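PDB 4G0O: protein argonaute 5 from Arabidopsis thaliana, which probably binds small guide RNAs for gene silencing, its MID domain sorting them by the identity of their 5' nucleotide. Local coordinates for residues I36-S41 and N123-I128. Numbering follows the deposited sequence.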
# COMPACT_ATOMS: atom_id res chain seq x y z
N ILE A 36 -7.23 -3.13 4.53
CA ILE A 36 -8.42 -2.84 3.74
C ILE A 36 -9.71 -2.85 4.57
O ILE A 36 -10.57 -2.00 4.37
CB ILE A 36 -8.52 -3.79 2.54
CG1 ILE A 36 -7.61 -3.29 1.43
CG2 ILE A 36 -9.95 -3.91 2.02
CD1 ILE A 36 -7.29 -4.33 0.40
N GLY A 37 -9.80 -3.78 5.53
CA GLY A 37 -10.92 -3.81 6.46
C GLY A 37 -10.98 -2.55 7.29
O GLY A 37 -12.05 -2.04 7.59
N MET A 38 -9.80 -2.04 7.65
CA MET A 38 -9.68 -0.77 8.38
C MET A 38 -10.01 0.44 7.47
O MET A 38 -10.73 1.35 7.89
CB MET A 38 -8.28 -0.65 9.00
CG MET A 38 -8.01 0.64 9.75
SD MET A 38 -9.17 1.00 11.10
CE MET A 38 -8.67 -0.21 12.35
N CYS A 39 -9.51 0.44 6.24
CA CYS A 39 -9.91 1.47 5.28
C CYS A 39 -11.43 1.47 5.13
O CYS A 39 -12.07 2.52 5.16
CB CYS A 39 -9.27 1.23 3.90
SG CYS A 39 -7.48 1.61 3.78
N VAL A 40 -12.01 0.28 4.99
CA VAL A 40 -13.44 0.17 4.72
C VAL A 40 -14.31 0.56 5.91
O VAL A 40 -15.28 1.30 5.76
CB VAL A 40 -13.81 -1.22 4.17
CG1 VAL A 40 -15.30 -1.50 4.37
CG2 VAL A 40 -13.44 -1.31 2.69
N SER A 41 -13.93 0.12 7.11
CA SER A 41 -14.68 0.52 8.30
C SER A 41 -14.72 2.04 8.47
O SER A 41 -15.66 2.57 9.05
CB SER A 41 -14.08 -0.11 9.57
OG SER A 41 -12.73 0.29 9.72
N ASN A 123 -3.87 4.91 10.97
CA ASN A 123 -3.03 5.95 10.35
C ASN A 123 -2.78 5.76 8.85
O ASN A 123 -2.95 6.68 8.06
CB ASN A 123 -1.68 6.03 11.07
CG ASN A 123 -1.79 6.67 12.43
OD1 ASN A 123 -1.95 7.88 12.54
ND2 ASN A 123 -1.70 5.85 13.48
N VAL A 124 -2.35 4.56 8.47
CA VAL A 124 -2.14 4.22 7.07
C VAL A 124 -3.42 4.36 6.25
O VAL A 124 -3.41 4.92 5.16
CB VAL A 124 -1.56 2.80 6.92
CG1 VAL A 124 -1.54 2.34 5.46
CG2 VAL A 124 -0.18 2.75 7.55
N ALA A 125 -4.53 3.85 6.79
CA ALA A 125 -5.82 3.94 6.10
C ALA A 125 -6.19 5.38 5.73
O ALA A 125 -6.64 5.65 4.63
CB ALA A 125 -6.92 3.29 6.93
N LEU A 126 -5.98 6.31 6.65
CA LEU A 126 -6.32 7.71 6.38
C LEU A 126 -5.35 8.30 5.36
O LEU A 126 -5.76 9.10 4.51
CB LEU A 126 -6.26 8.52 7.67
CG LEU A 126 -7.37 8.25 8.69
CD1 LEU A 126 -6.93 8.72 10.08
CD2 LEU A 126 -8.66 8.94 8.26
N LYS A 127 -4.08 7.91 5.44
CA LYS A 127 -3.08 8.30 4.45
C LYS A 127 -3.48 7.79 3.08
O LYS A 127 -3.42 8.52 2.10
CB LYS A 127 -1.70 7.77 4.82
CG LYS A 127 -1.13 8.31 6.14
CD LYS A 127 0.09 7.49 6.55
CE LYS A 127 0.78 8.05 7.79
NZ LYS A 127 1.96 7.21 8.17
N ILE A 128 -3.92 6.53 3.01
CA ILE A 128 -4.39 5.95 1.76
C ILE A 128 -5.63 6.66 1.20
O ILE A 128 -5.75 6.83 -0.00
CB ILE A 128 -4.64 4.43 1.90
CG1 ILE A 128 -3.31 3.66 1.86
CG2 ILE A 128 -5.55 3.90 0.80
CD1 ILE A 128 -3.44 2.24 2.36
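Ala-125 of helix 118-131 sets its methyl against Cys-39 and Met-38 of helix 27-42, a helix-helix packing in the Rossmann-like fold of the Argonaute MID domain, where helices cover a parallel sheet. The axes of segments 36-41 and 123-128 approach to 8.8 Å and cross at -66°. The small Ala-125 side chain is consistent with a close approach of the backbones: its CA is 4.8 Å from the CA of Cys-39. Cys-39 reaches across with its sulfur. With SG turned anti to its own carbonyl carbon (chi1 -74°), the thiol lies beside the alanine, SG standing 3.6 Å from CB of Ala-125 and 3.7 Å from CA of the same residue. The alanine methyl in turn rests close to the cysteine backbone, CB of Ala-125 lying 3.9 Å from CA of Cys-39. Met-38, one residue earlier, meets the same methyl through its CG methylene: CG comes to 4.0 Å from CB of Ala-125. That carbon is anti to the backbone N (chi1 178°), and bends at chi2 and chi3 then turn the sulfur and terminal methyl off the line of this approach. Ala-125 CB is thus touched by a sulfur and a methylene from successive residues of one helix. The contact is apolar and largely buried. It extends beyond the two segments, since Val-124 and Ile-128 touch Leu-35 on the preceding turn of helix 27-42 and also Gln-106 of strand 105-108, while Cys-39 touches Phe-46 of strand 45-46, so both helices are tied to the parallel sheet. One turn beyond Ala-125, Ile-128 completes the contact with its branch methyl, CG2 lying 4.2 Å from SG of Cys-39.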